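Local structure of sugar isomerase (Sinorhizobium meliloti, 3QC0) at residues R39-A50 / D84-L95; M221-K230 / T266-C275. The protein binds a zinc ion in a TIM barrel of the xylose isomerase-like family and probably isomerises a sugar. All coordinates share one frame; numbering follows the deposited sequence.

How the interactions relate
Interactions 1 and 2 sit on opposite sides of the centre of one TIM barrel, their centres about 30 Å apart and their nearest atoms about 13 Å apart, so they do not touch. Interaction 1 joins helices 39-45 and 47-57 to helix 75-94 in the first half of the chain; interaction 2, later in the chain, sets the 221-230 loop and the start of the helix after it against the C-terminal helix. R39 is held by two carboxylates, R270 by one carboxylate and a backbone carbonyl. Neither contact includes a zinc ligand, but interaction 2 is nearer the metal: the side chain of M222 lies about 11 Å from the zinc ion, that of R39 about 14 Å.

Interaction 1. Residues R39-A50 / D84-L95; sequences RDQVAAIGLGEA and DNRRAVDEAAEL
R39 starts with CG anti to its carbonyl carbon (chi1 -68°) and bends at chi3, which lays its guanidinium against helix 84-94 between D84 and E91. D84 has CG anti to its own backbone N (chi1 178°), which brings its carboxylate to the end of the arginine. In the conformer described, R39 NH1 donates to D84 OD2 at 2.8 Å and NH2 to D84 OD1, the latter reached from above the carboxylate plane; a second D84 conformer makes this half of the grip less certain. E91 is gripped side-on: R39 NE to E91 OE1 is 2.8 Å, and the longer NH2 to OE2 bond is 3.2 Å. All four acceptors lie near the guanidinium plane, so E91, and D84 while in this conformer, should hold the group against rotation. A88, one helical turn from each acid, is small enough to let the flat group settle over it, its CB 3.5 Å from R39 CZ.

Beyond this network the contact turns apolar. L95 CD1 meets V42 CG2 tip to tip at 3.9 Å, and L47 CD1 packs 3.8 Å from L95 CG. L47 also lies against the aliphatic part of E94, whose carboxylate pairs with R55. Helix 39-45 crosses helix 84-94 at 68°, and strand 60-68 lies beneath both, with L64 against R39 and E91 and L61 against L95.

Interaction 2. Residues M221-K230 / T266-C275; sequences MMGDGVIDLK and TCVERYRNCC
Polar contacts centre on R270, whose guanidinium reaches over to the 221-224 turn. Its NH1 donates to M222 O at 2.8 Å, approaching from above the carbonyl plane, and both end nitrogens converge on one oxygen of D224: NH1 to OD1 is 2.7 Å and NH2 to OD1 is 2.9 Å. The carboxylate and guanidinium planes stand 70° apart, yet OD1 lies in the guanidinium plane. A leucine in place of R270 would probably leave the D224 carboxylate and M222 O without this partner and the turn less firmly held to helix 260-274. Nearby, L229 CB rests 3.5 Å from C274 O, and a water accepting from K230 N donates weakly to that oxygen.

The turn is a type II beta turn closed by D224 N to M221 O. A CB on its third residue, G223, would be pressed against the M222 carbonyl oxygen and come too close to C274 SG, which suits glycine. In this TIM barrel the turn belongs to the loop following strand 200-205, and D207 accepts from G223 N in the turn and from I227 N farther along.

Apolar packing comes from two selenomethionines, both bent at chi2 and chi3. With CG anti to the backbone N (chi1 178°), M221 curls its CE to 3.8 Å from T266 CG2 and 3.9 Å from C267 SG. M222 places CG 3.7 Å from C275 SG in the conformer described and also meets V247 of strand 245-247.

Interaction 1. Residues R39-A50 / D84-L95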
loop_
_atom_site.group_PDB
_atom_site.type_symbol
_atom_site.label_atom_id
_atom_site.label_comp_id
_atom_site.label_asym_id
_atom_site.label_seq_id
_atom_site.Cartn_x
_atom_site.Cartn_y
_atom_site.Cartn_z
ATOM N N ARG A 39 17.229 -17.656 -5.201
ATOM C CA ARG A 39 17.595 -19.007 -4.794
ATOM C C ARG A 39 17.260 -20.050 -5.852
ATOM O O ARG A 39 17.997 -21.031 -5.997
ATOM C CB ARG A 39 16.914 -19.356 -3.485
ATOM C CG ARG A 39 17.463 -18.510 -2.320
ATOM C CD ARG A 39 16.712 -18.795 -1.076
ATOM N NE ARG A 39 16.950 -20.118 -0.549
ATOM C CZ ARG A 39 16.157 -20.743 0.320
ATOM N NH1 ARG A 39 15.017 -20.178 0.720
ATOM N NH2 ARG A 39 16.454 -21.900 0.789
ATOM N N ASP A 40 16.192 -19.826 -6.601
ATOM C CA ASP A 40 15.795 -20.771 -7.669
ATOM C C ASP A 40 16.800 -20.737 -8.788
ATOM O O ASP A 40 17.108 -21.795 -9.349
ATOM C CB ASP A 40 14.354 -20.570 -8.174
ATOM C CG ASP A 40 14.062 -19.171 -8.701
ATOM O OD1 ASP A 40 14.803 -18.211 -8.461
ATOM O OD2 ASP A 40 13.007 -19.039 -9.366
ATOM N N GLN A 41 17.328 -19.555 -9.091
ATOM C CA GLN A 41 18.349 -19.407 -10.137
ATOM C C GLN A 41 19.642 -20.091 -9.731
ATOM O O GLN A 41 20.324 -20.738 -10.569
ATOM C CB GLN A 41 18.627 -17.941 -10.417
ATOM C CG GLN A 41 17.393 -17.174 -10.942
ATOM C CD GLN A 41 17.648 -15.692 -11.084
ATOM O OE1 GLN A 41 18.186 -15.057 -10.174
ATOM N NE2 GLN A 41 17.233 -15.109 -12.242
ATOM N N VAL A 42 20.030 -19.922 -8.465
ATOM C CA VAL A 42 21.209 -20.594 -7.926
ATOM C C VAL A 42 21.026 -22.108 -7.945
ATOM O O VAL A 42 21.981 -22.855 -8.363
ATOM C CB VAL A 42 21.530 -20.060 -6.488
ATOM C CG1 VAL A 42 22.628 -20.916 -5.757
ATOM C CG2 VAL A 42 21.890 -18.542 -6.563
ATOM N N ALA A 43 19.835 -22.587 -7.581
ATOM C CA ALA A 43 19.558 -24.014 -7.533
ATOM C C ALA A 43 19.604 -24.596 -8.932
ATOM O O ALA A 43 20.076 -25.740 -9.122
ATOM C CB ALA A 43 18.214 -24.330 -6.944
ATOM N N ALA A 44 19.116 -23.849 -9.915
ATOM C CA ALA A 44 19.067 -24.389 -11.313
ATOM C C ALA A 44 20.455 -24.642 -11.906
ATOM O O ALA A 44 20.605 -25.603 -12.711
ATOM C CB ALA A 44 18.291 -23.472 -12.217
ATOM N N ILE A 45 21.437 -23.796 -11.565
ATOM C CA ILE A 45 22.851 -23.946 -11.985
ATOM C C ILE A 45 23.654 -24.839 -11.025
ATOM O O ILE A 45 24.569 -25.575 -11.449
ATOM C CB ILE A 45 23.571 -22.566 -12.206
ATOM C CG1 ILE A 45 24.864 -22.745 -13.020
ATOM C CG2 ILE A 45 23.924 -21.836 -10.918
ATOM C CD1 ILE A 45 25.534 -21.449 -13.376
ATOM N N GLY A 46 23.291 -24.783 -9.746
ATOM C CA GLY A 46 23.950 -25.475 -8.670
ATOM C C GLY A 46 24.745 -24.513 -7.812
ATOM O O GLY A 46 25.479 -23.682 -8.310
ATOM N N LEU A 47 24.565 -24.604 -6.496
ATOM C CA LEU A 47 25.242 -23.695 -5.582
ATOM C C LEU A 47 26.744 -23.676 -5.742
ATOM O O LEU A 47 27.358 -22.617 -5.680
ATOM C CB LEU A 47 24.885 -24.036 -4.124
ATOM C CG LEU A 47 25.477 -23.159 -3.015
ATOM C CD1 LEU A 47 25.003 -21.696 -3.159
ATOM C CD2 LEU A 47 25.099 -23.703 -1.629
ATOM N N GLY A 48 27.361 -24.842 -5.983
ATOM C CA GLY A 48 28.808 -24.875 -6.116
ATOM C C GLY A 48 29.307 -24.132 -7.337
ATOM O O GLY A 48 30.272 -23.368 -7.266
ATOM N N GLU A 49 28.634 -24.330 -8.463
ATOM C CA GLU A 49 28.992 -23.625 -9.685
ATOM C C GLU A 49 28.708 -22.137 -9.538
ATOM O O GLU A 49 29.505 -21.300 -9.955
ATOM C CB GLU A 49 28.247 -24.217 -10.892
ATOM C CG GLU A 49 28.530 -23.561 -12.215
ATOM C CD GLU A 49 29.997 -23.609 -12.669
ATOM O OE1 GLU A 49 30.809 -24.363 -12.091
ATOM O OE2 GLU A 49 30.335 -22.845 -13.589
ATOM N N ALA A 50 27.585 -21.792 -8.909
ATOM C CA ALA A 50 27.318 -20.394 -8.719
ATOM C C ALA A 50 28.431 -19.733 -7.914
ATOM O O ALA A 50 28.865 -18.664 -8.242
ATOM C CB ALA A 50 25.907 -20.182 -8.029
ATOM N N ASP A 84 14.060 -23.682 6.526
ATOM C CA ASP A 84 14.384 -23.185 5.182
ATOM C C ASP A 84 15.245 -21.950 5.198
ATOM O O ASP A 84 16.158 -21.819 4.385
ATOM C CB ASP A 84 13.127 -22.905 4.314
ATOM C CG ASP A 84 13.469 -22.337 2.927
ATOM O OD1 ASP A 84 14.134 -23.099 2.153
ATOM O OD2 ASP A 84 13.161 -21.128 2.650
ATOM N N ASN A 85 14.973 -21.022 6.132
ATOM C CA ASN A 85 15.767 -19.834 6.231
ATOM C C ASN A 85 17.218 -20.153 6.617
ATOM O O ASN A 85 18.122 -19.452 6.181
ATOM C CB ASN A 85 15.166 -18.861 7.257
ATOM C CG ASN A 85 14.038 -18.009 6.677
ATOM O OD1 ASN A 85 14.309 -16.899 6.220
ATOM N ND2 ASN A 85 12.791 -18.519 6.685
ATOM N N ARG A 86 17.405 -21.194 7.436
ATOM C CA ARG A 86 18.773 -21.624 7.755
ATOM C C ARG A 86 19.498 -22.102 6.498
ATOM O O ARG A 86 20.673 -21.782 6.311
ATOM C CB ARG A 86 18.772 -22.675 8.851
ATOM C CG ARG A 86 18.242 -22.161 10.175
ATOM C CD ARG A 86 18.278 -23.203 11.291
ATOM N NE ARG A 86 17.719 -22.685 12.531
ATOM C CZ ARG A 86 16.610 -23.130 13.126
ATOM N NH1 ARG A 86 15.840 -24.122 12.636
ATOM N NH2 ARG A 86 16.218 -22.511 14.195
ATOM N N ARG A 87 18.793 -22.825 5.619
ATOM C CA ARG A 87 19.364 -23.209 4.340
ATOM C C ARG A 87 19.700 -21.973 3.487
ATOM O O ARG A 87 20.747 -21.888 2.872
ATOM C CB ARG A 87 18.410 -24.128 3.570
ATOM C CG ARG A 87 17.950 -25.397 4.262
ATOM C CD ARG A 87 19.055 -26.463 4.364
ATOM N NE ARG A 87 20.096 -26.056 5.312
ATOM C CZ ARG A 87 19.976 -26.077 6.644
ATOM N NH1 ARG A 87 18.865 -26.503 7.242
ATOM N NH2 ARG A 87 20.973 -25.637 7.390
ATOM N N ALA A 88 18.795 -20.981 3.478
ATOM C CA ALA A 88 19.025 -19.769 2.760
ATOM C C ALA A 88 20.270 -19.039 3.262
ATOM O O ALA A 88 21.032 -18.491 2.481
ATOM C CB ALA A 88 17.774 -18.844 2.802
ATOM N N VAL A 89 20.466 -19.032 4.579
ATOM C CA VAL A 89 21.658 -18.452 5.176
ATOM C C VAL A 89 22.889 -19.197 4.692
ATOM O O VAL A 89 23.850 -18.556 4.336
ATOM C CB VAL A 89 21.597 -18.493 6.704
ATOM C CG1 VAL A 89 22.996 -18.253 7.345
ATOM C CG2 VAL A 89 20.574 -17.433 7.226
ATOM N N ASP A 90 22.829 -20.526 4.663
ATOM C CA ASP A 90 23.979 -21.318 4.208
ATOM C C ASP A 90 24.346 -20.971 2.744
ATOM O O ASP A 90 25.520 -20.880 2.371
ATOM C CB ASP A 90 23.711 -22.808 4.358
ATOM C CG ASP A 90 23.576 -23.256 5.791
ATOM O OD1 ASP A 90 23.842 -22.475 6.759
ATOM O OD2 ASP A 90 23.192 -24.431 5.965
ATOM N N GLU A 91 23.326 -20.829 1.904
ATOM C CA GLU A 91 23.484 -20.429 0.520
ATOM C C GLU A 91 24.127 -19.043 0.424
ATOM O O GLU A 91 25.094 -18.840 -0.319
ATOM C CB GLU A 91 22.141 -20.483 -0.211
ATOM C CG GLU A 91 21.502 -21.861 -0.266
ATOM C CD GLU A 91 20.021 -21.856 -0.590
ATOM O OE1 GLU A 91 19.567 -20.872 -1.204
ATOM O OE2 GLU A 91 19.321 -22.844 -0.202
ATOM N N ALA A 92 23.599 -18.080 1.177
ATOM C CA ALA A 92 24.142 -16.747 1.184
ATOM C C ALA A 92 25.603 -16.738 1.591
ATOM O O ALA A 92 26.405 -15.999 1.020
ATOM C CB ALA A 92 23.303 -15.784 2.119
ATOM N N ALA A 93 25.920 -17.515 2.613
ATOM C CA ALA A 93 27.312 -17.603 3.120
ATOM C C ALA A 93 28.230 -18.156 2.040
ATOM O O ALA A 93 29.293 -17.589 1.807
ATOM C CB ALA A 93 27.350 -18.457 4.360
ATOM N N GLU A 94 27.799 -19.208 1.360
ATOM C CA GLU A 94 28.608 -19.821 0.285
ATOM C C GLU A 94 28.906 -18.820 -0.824
ATOM O O GLU A 94 30.007 -18.792 -1.403
ATOM C CB GLU A 94 27.891 -21.023 -0.307
ATOM C CG GLU A 94 28.590 -21.646 -1.531
ATOM C CD GLU A 94 30.006 -22.149 -1.215
ATOM O OE1 GLU A 94 30.236 -22.649 -0.105
ATOM O OE2 GLU A 94 30.879 -22.029 -2.092
ATOM N N LEU A 95 27.915 -17.989 -1.157
ATOM C CA LEU A 95 28.047 -17.016 -2.219
ATOM C C LEU A 95 28.671 -15.674 -1.784
ATOM O O LEU A 95 28.821 -14.764 -2.602
ATOM C CB LEU A 95 26.697 -16.791 -2.886
ATOM C CG LEU A 95 26.004 -18.031 -3.449
ATOM C CD1 LEU A 95 24.581 -17.680 -3.929
ATOM C CD2 LEU A 95 26.873 -18.656 -4.576
HETATM O O HOH W 1 19.688 -22.019 -4.031
#

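Interaction 2. Residues M221-K230 / T266-C275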
loop_
_atom_site.group_PDB
_atom_site.type_symbol
_atom_site.label_atom_id
_atom_site.label_comp_id
_atom_site.label_asym_id
_atom_site.label_seq_id
_atom_site.Cartn_x
_atom_site.Cartn_y
_atom_site.Cartn_z
HETATM N N MSE A 221 11.188 0.760 -15.132
HETATM C CA MSE A 221 12.554 1.165 -15.254
HETATM C C MSE A 221 12.701 2.546 -14.611
HETATM O O MSE A 221 11.839 3.424 -14.765
HETATM C CB MSE A 221 12.908 1.233 -16.744
HETATM C CG MSE A 221 14.303 1.692 -17.079
HETATM SE SE MSE A 221 15.756 0.620 -16.416
HETATM C CE MSE A 221 15.352 -0.900 -17.627
HETATM N N MSE A 222 13.802 2.748 -13.932
HETATM C CA MSE A 222 14.078 4.019 -13.273
HETATM C C MSE A 222 13.941 5.169 -14.247
HETATM O O MSE A 222 14.566 5.166 -15.299
HETATM C CB MSE A 222 15.490 4.060 -12.715
HETATM C CG MSE A 222 15.773 3.140 -11.590
HETATM SE SE MSE A 222 16.211 1.305 -12.102
HETATM C CE MSE A 222 17.725 1.568 -13.220
ATOM N N GLY A 223 13.157 6.174 -13.889
ATOM C CA GLY A 223 12.887 7.331 -14.735
ATOM C C GLY A 223 11.622 7.257 -15.565
ATOM O O GLY A 223 11.203 8.277 -16.134
ATOM N N ASP A 224 11.025 6.079 -15.678
ATOM C CA ASP A 224 9.783 5.926 -16.416
ATOM C C ASP A 224 8.591 6.202 -15.511
ATOM O O ASP A 224 7.452 6.342 -16.002
ATOM C CB ASP A 224 9.643 4.515 -17.011
ATOM C CG ASP A 224 10.484 4.293 -18.282
ATOM O OD1 ASP A 224 11.089 5.272 -18.785
ATOM O OD2 ASP A 224 10.439 3.149 -18.793
ATOM N N GLY A 225 8.832 6.268 -14.193
ATOM C CA GLY A 225 7.743 6.493 -13.227
ATOM C C GLY A 225 7.927 7.774 -12.434
ATOM O O GLY A 225 8.555 8.719 -12.895
ATOM N N VAL A 226 7.369 7.787 -11.216
ATOM C CA VAL A 226 7.201 8.992 -10.416
ATOM C C VAL A 226 8.017 9.062 -9.150
ATOM O O VAL A 226 7.879 10.027 -8.386
ATOM C CB VAL A 226 5.719 9.180 -10.035
ATOM C CG1 VAL A 226 4.881 9.283 -11.291
ATOM C CG2 VAL A 226 5.257 8.097 -9.056
ATOM N N ILE A 227 8.846 8.070 -8.871
ATOM C CA ILE A 227 9.605 8.082 -7.627
ATOM C C ILE A 227 10.731 9.089 -7.690
ATOM O O ILE A 227 11.442 9.177 -8.678
ATOM C CB ILE A 227 10.181 6.681 -7.279
ATOM C CG1 ILE A 227 9.035 5.658 -7.111
ATOM C CG2 ILE A 227 11.062 6.754 -6.021
ATOM C CD1 ILE A 227 9.480 4.261 -6.717
ATOM N N ASP A 228 10.897 9.854 -6.625
ATOM C CA ASP A 228 12.030 10.770 -6.495
ATOM C C ASP A 228 13.249 9.955 -6.087
ATOM O O ASP A 228 13.676 9.992 -4.919
ATOM C CB ASP A 228 11.662 11.833 -5.468
ATOM C CG ASP A 228 12.762 12.859 -5.202
ATOM O OD1 ASP A 228 13.805 12.872 -5.888
ATOM O OD2 ASP A 228 12.574 13.695 -4.252
ATOM N N LEU A 229 13.784 9.192 -7.067
ATOM C CA LEU A 229 14.917 8.286 -6.832
ATOM C C LEU A 229 16.114 9.063 -6.298
ATOM O O LEU A 229 16.766 8.641 -5.326
ATOM C CB LEU A 229 15.254 7.509 -8.105
ATOM C CG LEU A 229 14.187 6.519 -8.562
ATOM C CD1 LEU A 229 14.420 6.045 -10.018
ATOM C CD2 LEU A 229 14.079 5.328 -7.568
ATOM N N LYS A 230 16.398 10.202 -6.914
ATOM C CA LYS A 230 17.518 11.051 -6.520
ATOM C C LYS A 230 17.399 11.446 -5.053
ATOM O O LYS A 230 18.348 11.341 -4.289
ATOM C CB LYS A 230 17.565 12.286 -7.436
ATOM C CG LYS A 230 18.593 13.373 -7.169
ATOM C CD LYS A 230 18.195 14.710 -7.956
ATOM C CE LYS A 230 19.376 15.587 -8.418
ATOM N NZ LYS A 230 19.027 16.589 -9.535
ATOM N N THR A 266 20.049 -0.251 -20.709
ATOM C CA THR A 266 19.091 0.778 -20.267
ATOM C C THR A 266 19.239 0.975 -18.760
ATOM O O THR A 266 19.253 2.129 -18.304
ATOM C CB THR A 266 17.657 0.401 -20.668
ATOM O OG1 THR A 266 17.611 0.166 -22.103
ATOM C CG2 THR A 266 16.624 1.472 -20.240
ATOM N N CYS A 267 19.402 -0.102 -17.978
ATOM C CA CYS A 267 19.663 0.083 -16.541
ATOM C C CYS A 267 20.871 0.954 -16.301
ATOM O O CYS A 267 20.850 1.788 -15.435
ATOM C CB CYS A 267 19.862 -1.212 -15.747
ATOM S SG CYS A 267 18.498 -2.326 -15.749
ATOM N N VAL A 268 21.961 0.759 -17.037
ATOM C CA VAL A 268 23.137 1.594 -16.801
ATOM C C VAL A 268 22.874 3.069 -17.158
ATOM O O VAL A 268 23.286 3.965 -16.432
ATOM C CB VAL A 268 24.368 1.085 -17.608
ATOM C CG1 VAL A 268 25.492 2.126 -17.597
ATOM C CG2 VAL A 268 24.839 -0.264 -17.061
ATOM N N GLU A 269 22.189 3.309 -18.280
ATOM C CA GLU A 269 21.878 4.667 -18.713
ATOM C C GLU A 269 20.993 5.351 -17.675
ATOM O O GLU A 269 21.242 6.505 -17.283
ATOM C CB GLU A 269 21.167 4.653 -20.069
ATOM C CG GLU A 269 20.816 6.000 -20.618
ATOM C CD GLU A 269 22.020 6.858 -20.984
ATOM O OE1 GLU A 269 23.072 6.318 -21.227
ATOM O OE2 GLU A 269 21.884 8.082 -21.055
ATOM N N ARG A 270 19.960 4.639 -17.237
ATOM C CA ARG A 270 18.983 5.246 -16.303
ATOM C C ARG A 270 19.591 5.414 -14.923
ATOM O O ARG A 270 19.300 6.371 -14.228
ATOM C CB ARG A 270 17.721 4.430 -16.222
ATOM C CG ARG A 270 16.870 4.389 -17.505
ATOM C CD ARG A 270 16.554 5.757 -18.108
ATOM N NE ARG A 270 15.651 5.615 -19.257
ATOM C CZ ARG A 270 14.331 5.493 -19.181
ATOM N NH1 ARG A 270 13.714 5.485 -17.995
ATOM N NH2 ARG A 270 13.613 5.365 -20.299
ATOM N N TYR A 271 20.445 4.482 -14.518
ATOM C CA TYR A 271 21.248 4.653 -13.315
ATOM C C TYR A 271 22.093 5.920 -13.360
ATOM O O TYR A 271 22.162 6.687 -12.388
ATOM C CB TYR A 271 22.175 3.436 -13.150
ATOM C CG TYR A 271 23.202 3.605 -12.064
ATOM C CD1 TYR A 271 22.820 3.701 -10.716
ATOM C CD2 TYR A 271 24.561 3.633 -12.368
ATOM C CE1 TYR A 271 23.778 3.844 -9.708
ATOM C CE2 TYR A 271 25.529 3.765 -11.375
ATOM C CZ TYR A 271 25.146 3.857 -10.061
ATOM O OH TYR A 271 26.145 3.992 -9.127
ATOM N N ARG A 272 22.781 6.135 -14.485
ATOM C CA ARG A 272 23.538 7.364 -14.679
ATOM C C ARG A 272 22.667 8.619 -14.584
ATOM O O ARG A 272 23.079 9.590 -13.965
ATOM C CB ARG A 272 24.286 7.348 -16.039
ATOM C CG ARG A 272 25.414 6.357 -16.088
ATOM C CD ARG A 272 25.953 6.187 -17.528
ATOM N NE ARG A 272 26.482 7.454 -18.037
ATOM C CZ ARG A 272 27.715 7.909 -17.779
ATOM N NH1 ARG A 272 28.552 7.202 -17.013
ATOM N NH2 ARG A 272 28.112 9.072 -18.268
ATOM N N ASN A 273 21.494 8.610 -15.204
ATOM C CA ASN A 273 20.706 9.853 -15.358
ATOM C C ASN A 273 19.661 10.126 -14.307
ATOM O O ASN A 273 19.335 11.294 -14.066
ATOM C CB ASN A 273 19.981 9.875 -16.704
ATOM C CG ASN A 273 20.913 9.704 -17.886
ATOM O OD1 ASN A 273 22.126 9.987 -17.805
ATOM N ND2 ASN A 273 20.346 9.230 -19.013
ATOM N N CYS A 274 19.091 9.073 -13.741
ATOM C CA CYS A 274 17.793 9.179 -13.085
ATOM C C CYS A 274 17.821 8.751 -11.648
ATOM O O CYS A 274 16.741 8.615 -11.070
ATOM C CB CYS A 274 16.749 8.289 -13.802
ATOM S SG CYS A 274 16.541 8.596 -15.577
ATOM N N CYS A 275 19.007 8.556 -11.063
ATOM C CA CYS A 275 19.140 7.945 -9.737
ATOM C C CYS A 275 20.044 8.749 -8.810
ATOM O O CYS A 275 20.921 9.499 -9.278
ATOM C CB CYS A 275 19.703 6.525 -9.856
ATOM S SG CYS A 275 18.615 5.377 -10.716
ATOM O OXT CYS A 275 19.932 8.603 -7.584
HETATM O O HOH W 2 15.131 11.128 -9.468
HETATM O O HOH W 3 21.091 11.199 -5.676
#